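Local atomic coordinates of Sys-1 protein (Caenorhabditis elegans, PDB entry 3C2G), a protein that acts as a beta-catenin of the Wnt asymmetry pathway, binding the TCF factor POP-1 directly and activating or repressing target genes. Residues 67-71 against 72-76; 173-176 against 177-180; 407-410 against 411-414. All blocks are in the same frame, centred on the assembly; numbering follows the deposited sequence.

Contact 1: 67-71 against 72-76; sequences VQLPI and SYYAQ
Leu-69 packs against both the Tyr-73 and Tyr-74 rings, through CD1 and CB, where a loop runs into the first turn of helix 71-90. In Tyr-74, CG stands beside the backbone N (chi1 -76°), which sends the ring back along the incoming loop. CB approaches Ile-71 O, and CD2 is 3.8 Å from Pro-70 O. CE2 meets Leu-69 CB, also at 3.8 Å. CZ reaches Leu-69 CD1, and OH comes within 3.8 Å of that same methyl. Beyond the segment, this hydroxyl has a weak hydrogen bond with Gln-65 N. Tyr-73 is turned differently: its CG is anti to the backbone N (chi1 169°), and its CE2 touches Leu-69 CD1 at 3.7 Å. An alanine in place of Tyr-74 is likely to leave Leu-69 CB without its aromatic neighbour and Gln-65 N without the hydroxyl, giving the loop more freedom to move.

Pro-70 is the N-cap residue. Its carbonyl O takes two weak hydrogen bonds, from Tyr-73 N at 3.0 Å and from Tyr-74 N at 3.5 Å. Ala-75 N to Ile-71 O, 2.9 Å with an N-H...O angle of 168°, is the shorter and stronger bond of the next turn. Tyr-73 OH is hydrogen-bonded to Pro-20 O, joining this turn to the start of helix 20-37. The chemistry is therefore mainly apolar between side chains and polar along the backbone, consistent with a helix start held by loop packing as well as by backbone bonds to Pro-70 and Ile-71.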
# COMPACT_ATOMS: atom_id res chain seq x y z
N VAL A 67 -28.42 -18.01 42.52
CA VAL A 67 -29.48 -18.96 42.17
C VAL A 67 -29.31 -19.47 40.74
O VAL A 67 -29.24 -18.68 39.80
CB VAL A 67 -30.91 -18.35 42.29
CG1 VAL A 67 -31.52 -18.68 43.64
CG2 VAL A 67 -30.90 -16.84 42.03
N GLN A 68 -29.26 -20.79 40.59
CA GLN A 68 -29.09 -21.41 39.27
C GLN A 68 -30.32 -21.22 38.37
O GLN A 68 -31.46 -21.45 38.79
CB GLN A 68 -28.71 -22.89 39.40
CG GLN A 68 -28.20 -23.52 38.10
CD GLN A 68 -26.97 -22.80 37.53
OE1 GLN A 68 -25.85 -22.98 38.01
NE2 GLN A 68 -27.19 -21.97 36.50
N LEU A 69 -30.07 -20.80 37.14
CA LEU A 69 -31.12 -20.43 36.19
C LEU A 69 -30.82 -20.95 34.79
O LEU A 69 -29.64 -21.07 34.42
CB LEU A 69 -31.27 -18.90 36.16
CG LEU A 69 -31.87 -18.23 37.40
CD1 LEU A 69 -31.46 -16.76 37.50
CD2 LEU A 69 -33.39 -18.37 37.40
N PRO A 70 -31.87 -21.26 34.00
CA PRO A 70 -31.66 -21.73 32.63
C PRO A 70 -31.09 -20.63 31.72
O PRO A 70 -31.30 -19.44 31.97
CB PRO A 70 -33.06 -22.11 32.17
CG PRO A 70 -33.97 -21.23 32.98
CD PRO A 70 -33.31 -21.17 34.33
N ILE A 71 -30.38 -21.06 30.68
CA ILE A 71 -29.80 -20.16 29.68
C ILE A 71 -30.89 -19.31 29.04
O ILE A 71 -30.66 -18.13 28.73
CB ILE A 71 -29.03 -20.98 28.62
CG1 ILE A 71 -27.80 -21.64 29.24
CG2 ILE A 71 -28.61 -20.11 27.45
CD1 ILE A 71 -27.43 -23.00 28.64
N SER A 72 -32.07 -19.89 28.87
CA SER A 72 -33.23 -19.20 28.28
C SER A 72 -33.51 -17.92 29.04
O SER A 72 -33.83 -16.89 28.45
CB SER A 72 -34.49 -20.08 28.34
OG SER A 72 -34.16 -21.44 28.61
N TYR A 73 -33.41 -18.00 30.36
CA TYR A 73 -33.67 -16.85 31.21
C TYR A 73 -32.63 -15.75 30.95
O TYR A 73 -32.98 -14.61 30.66
CB TYR A 73 -33.70 -17.22 32.70
CG TYR A 73 -33.69 -15.99 33.56
CD1 TYR A 73 -34.86 -15.26 33.76
CD2 TYR A 73 -32.51 -15.51 34.12
CE1 TYR A 73 -34.86 -14.10 34.52
CE2 TYR A 73 -32.49 -14.35 34.87
CZ TYR A 73 -33.67 -13.65 35.08
OH TYR A 73 -33.65 -12.51 35.82
N TYR A 74 -31.36 -16.11 31.06
CA TYR A 74 -30.28 -15.15 30.91
C TYR A 74 -30.25 -14.50 29.52
O TYR A 74 -30.00 -13.30 29.41
CB TYR A 74 -28.93 -15.79 31.23
CG TYR A 74 -28.65 -15.99 32.70
CD1 TYR A 74 -28.52 -14.89 33.56
CD2 TYR A 74 -28.46 -17.27 33.22
CE1 TYR A 74 -28.23 -15.07 34.92
CE2 TYR A 74 -28.17 -17.46 34.57
CZ TYR A 74 -28.06 -16.36 35.42
OH TYR A 74 -27.77 -16.56 36.75
N ALA A 75 -30.52 -15.28 28.48
CA ALA A 75 -30.58 -14.73 27.11
C ALA A 75 -31.66 -13.68 26.98
O ALA A 75 -31.48 -12.67 26.29
CB ALA A 75 -30.78 -15.82 26.09
N GLN A 76 -32.78 -13.90 27.66
CA GLN A 76 -33.90 -12.97 27.57
C GLN A 76 -33.63 -11.67 28.35
O GLN A 76 -33.91 -10.58 27.86
CB GLN A 76 -35.20 -13.64 28.01
CG GLN A 76 -36.42 -12.97 27.41
CD GLN A 76 -37.72 -13.62 27.83
OE1 GLN A 76 -37.79 -14.83 28.07
NE2 GLN A 76 -38.76 -12.80 27.91

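Contact 2: 173-176 against 177-180; sequences LSEY and FNPQ
Ser-174 O accepts Phe-177 N at 2.8 Å, with an N-H...O angle of 153° and the donor above the carbonyl plane. One residue earlier, Leu-173 O accepts the N-H of Tyr-176 at 3.2 Å. These bonds link residues three apart, evidence that the chain is winding in tight turns as helix 167-174 gives out. Ser-174 OG turns back to Val-170 O. Next comes Glu-175, whose O receives Asn-178 N at 3.3 Å from well above the carbonyl plane. Its CG, anti to the backbone N (chi1 -165°), passes across the Asn-178 amide, with ND2 3.7 Å away; carboxylate and amide planes differ by 30°, but the two groups make no hydrogen bond. Asn-178 CB also packs on Glu-175 O at 3.4 Å. Tyr-176 CB lies 3.4 Å from Phe-177 N; the hydroxyl of this buried residue finds its partners outside the segments, in Ile-123 O and Gln-128 NE2. Phe-177 CD1 lies 3.6 Å from Tyr-176 O, an oblique approach.

Between alpha-helical neighbours, with no strand in the chain, this turn spreads its side chains outward: Leu-173 and Tyr-176 pack on helix 189-198, whereas Phe-177 touches both that helix and helix 224-239, from which Lys-227 NZ adds a polar link, a hydrogen bond with Asn-178 OD1.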
# COMPACT_ATOMS: atom_id res chain seq x y z
N LEU A 173 -11.47 -13.27 20.20
CA LEU A 173 -11.59 -12.87 18.80
C LEU A 173 -10.83 -13.84 17.89
O LEU A 173 -11.31 -14.18 16.80
CB LEU A 173 -11.09 -11.44 18.56
CG LEU A 173 -11.80 -10.23 19.18
CD1 LEU A 173 -10.94 -9.00 18.97
CD2 LEU A 173 -13.22 -9.99 18.63
N SER A 174 -9.65 -14.29 18.35
CA SER A 174 -8.79 -15.15 17.56
C SER A 174 -9.38 -16.52 17.35
O SER A 174 -9.07 -17.18 16.36
CB SER A 174 -7.42 -15.32 18.23
OG SER A 174 -6.70 -14.11 18.16
N GLU A 175 -10.22 -16.96 18.28
CA GLU A 175 -10.81 -18.29 18.17
C GLU A 175 -11.67 -18.38 16.90
O GLU A 175 -11.86 -19.46 16.35
CB GLU A 175 -11.60 -18.66 19.44
CG GLU A 175 -11.93 -20.16 19.55
CD GLU A 175 -12.64 -20.56 20.86
OE1 GLU A 175 -12.47 -19.86 21.89
OE2 GLU A 175 -13.37 -21.59 20.85
N TYR A 176 -12.16 -17.25 16.41
CA TYR A 176 -12.91 -17.23 15.17
C TYR A 176 -12.02 -17.47 13.94
O TYR A 176 -12.53 -17.75 12.86
CB TYR A 176 -13.66 -15.92 14.98
CG TYR A 176 -14.88 -15.74 15.84
CD1 TYR A 176 -16.16 -15.97 15.33
CD2 TYR A 176 -14.78 -15.29 17.16
CE1 TYR A 176 -17.29 -15.77 16.09
CE2 TYR A 176 -15.90 -15.11 17.94
CZ TYR A 176 -17.16 -15.34 17.40
OH TYR A 176 -18.30 -15.14 18.16
N PHE A 177 -10.71 -17.38 14.12
CA PHE A 177 -9.80 -17.62 13.02
C PHE A 177 -9.16 -19.00 13.07
O PHE A 177 -8.22 -19.30 12.33
CB PHE A 177 -8.74 -16.51 12.94
CG PHE A 177 -9.30 -15.16 12.59
CD1 PHE A 177 -10.43 -15.03 11.79
CD2 PHE A 177 -8.68 -14.00 13.05
CE1 PHE A 177 -10.94 -13.79 11.47
CE2 PHE A 177 -9.18 -12.75 12.73
CZ PHE A 177 -10.33 -12.64 11.93
N ASN A 178 -9.69 -19.86 13.95
CA ASN A 178 -9.21 -21.24 14.05
C ASN A 178 -9.59 -22.06 12.82
O ASN A 178 -10.68 -21.88 12.26
CB ASN A 178 -9.66 -21.91 15.35
CG ASN A 178 -8.81 -21.51 16.56
OD1 ASN A 178 -7.78 -20.83 16.43
ND2 ASN A 178 -9.24 -21.92 17.75
N PRO A 179 -8.67 -22.93 12.37
CA PRO A 179 -8.84 -23.71 11.14
C PRO A 179 -10.14 -24.51 11.08
O PRO A 179 -10.71 -24.64 9.99
CB PRO A 179 -7.64 -24.66 11.15
CG PRO A 179 -7.05 -24.57 12.54
CD PRO A 179 -7.37 -23.21 13.02
N GLN A 180 -10.61 -25.01 12.22
CA GLN A 180 -11.78 -25.89 12.27
C GLN A 180 -13.14 -25.16 12.21
O GLN A 180 -14.18 -25.80 12.11
CB GLN A 180 -11.72 -26.80 13.51

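Contact 3: 407-410 against 411-414; sequences NFLM and MWIP
Trp-412 N donates to Leu-409 O at 3.2 Å (N-H...O angle 158°), and Ile-413 N donates to Met-410 O at 3.3 Å (164°). Both donors lie above their carbonyl planes, and both bonds span three residues, marking successive tight turns at the C-terminal end of helix 388-409. A weak third bond runs from Met-411 N to Phe-408 O at 3.2 Å.

The same Phe-408 O also lies over one face of the Trp-412 indole, 3.7 Å above its plane and offset toward the rim. Met-411 CB lies over the same face, also offset toward the rim. With CG beside the backbone N (chi1 -57°), Trp-412 carries its six-membered ring back along the helix, where CZ3 meets Leu-409 CD2 at 4.1 Å; the two side chains cross at about a right angle. Met-411 CG rests 3.4 Å from Phe-408 O. Ile-413 CG1 lies 3.4 Å from Leu-409 O. Met-410 and Met-411 are selenomethionines.

Farther out, Leu-409 and Trp-412 both pack on Val-431 of helix 425-432, while Leu-409, Met-410 and Ile-413 meet Leu-470 of helix 457-472. Asn-407 OD1 is hydrogen-bonded to the backbone of the bound peptide, and Met-410 packs on one of its acidic side chains. The chemistry thus combines a hydrogen-bonded backbone turn with a largely hydrophobic surround, placing a buried helix end directly beside the peptide-binding surface.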
# COMPACT_ATOMS: atom_id res chain seq x y z
N ASN A 407 15.61 -3.38 -14.76
CA ASN A 407 16.09 -4.56 -14.03
C ASN A 407 16.46 -5.73 -14.93
O ASN A 407 17.31 -6.54 -14.57
CB ASN A 407 15.09 -4.98 -12.95
CG ASN A 407 15.00 -3.98 -11.81
OD1 ASN A 407 15.92 -3.19 -11.59
ND2 ASN A 407 13.87 -3.99 -11.09
N PHE A 408 15.84 -5.82 -16.11
CA PHE A 408 16.23 -6.81 -17.13
C PHE A 408 17.52 -6.44 -17.86
O PHE A 408 18.40 -7.27 -18.02
CB PHE A 408 15.13 -6.99 -18.18
CG PHE A 408 13.94 -7.74 -17.70
CD1 PHE A 408 14.07 -8.98 -17.11
CD2 PHE A 408 12.67 -7.21 -17.88
CE1 PHE A 408 12.95 -9.67 -16.67
CE2 PHE A 408 11.54 -7.90 -17.45
CZ PHE A 408 11.69 -9.13 -16.84
N LEU A 409 17.62 -5.20 -18.32
CA LEU A 409 18.68 -4.80 -19.24
C LEU A 409 20.09 -4.92 -18.65
O LEU A 409 21.06 -5.03 -19.39
CB LEU A 409 18.44 -3.41 -19.83
CG LEU A 409 17.18 -3.25 -20.70
CD1 LEU A 409 16.85 -1.78 -21.01
CD2 LEU A 409 17.29 -4.05 -21.99
N MSE A 410 20.18 -4.94 -17.33
CA MSE A 410 21.45 -5.14 -16.62
C MSE A 410 22.18 -6.39 -17.09
O MSE A 410 23.38 -6.33 -17.39
CB MSE A 410 21.21 -5.21 -15.12
CG MSE A 410 20.36 -4.07 -14.58
SE MSE A 410 21.37 -2.47 -14.04
CE MSE A 410 22.57 -2.19 -15.58
N MSE A 411 21.45 -7.50 -17.17
CA MSE A 411 21.97 -8.79 -17.64
C MSE A 411 22.93 -8.68 -18.83
O MSE A 411 23.95 -9.35 -18.87
CB MSE A 411 20.81 -9.70 -18.07
CG MSE A 411 19.90 -10.17 -16.94
SE MSE A 411 18.28 -11.04 -17.66
CE MSE A 411 19.12 -12.47 -18.73
N TRP A 412 22.60 -7.83 -19.79
CA TRP A 412 23.19 -7.90 -21.11
C TRP A 412 24.19 -6.80 -21.43
O TRP A 412 24.73 -6.76 -22.53
CB TRP A 412 22.09 -7.91 -22.16
CG TRP A 412 21.15 -9.02 -21.97
CD1 TRP A 412 21.46 -10.34 -21.91
CD2 TRP A 412 19.74 -8.93 -21.81
NE1 TRP A 412 20.33 -11.08 -21.72
CE2 TRP A 412 19.25 -10.24 -21.66
CE3 TRP A 412 18.83 -7.86 -21.78
CZ2 TRP A 412 17.90 -10.52 -21.48
CZ3 TRP A 412 17.48 -8.14 -21.61
CH2 TRP A 412 17.03 -9.46 -21.46
N ILE A 413 24.42 -5.92 -20.47
CA ILE A 413 25.39 -4.86 -20.67
C ILE A 413 26.74 -5.31 -20.10
O ILE A 413 26.81 -5.74 -18.95
CB ILE A 413 24.90 -3.52 -20.07
CG1 ILE A 413 23.57 -3.14 -20.71
CG2 ILE A 413 25.92 -2.41 -20.31
CD1 ILE A 413 22.76 -2.12 -19.95
N PRO A 414 27.79 -5.26 -20.94
CA PRO A 414 29.15 -5.70 -20.60
C PRO A 414 29.65 -5.13 -19.28
O PRO A 414 29.87 -3.92 -19.18
CB PRO A 414 30.00 -5.17 -21.77
CG PRO A 414 29.11 -4.21 -22.52
CD PRO A 414 27.74 -4.76 -22.33

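Overall arrangement
Along the chain the contacts come in series: contact 1 at the start of helix 71-90, contact 2 at the end of helix 167-174, and contact 3 at the end of helix 388-409. Centre to centre, contacts 1 and 2 are about 27 Å apart, contacts 2 and 3 about 48 Å, and contacts 1 and 3 about 74 Å; none touches another. Contacts 1 and 3 lie on opposite sides of the chain's centre. They sample helix ends along an elongated, strand-free armadillo domain, in which stacked helices build the scaffold. All three join a helix end to a loop and to neighbouring helices; contact 3 also meets the bound peptide.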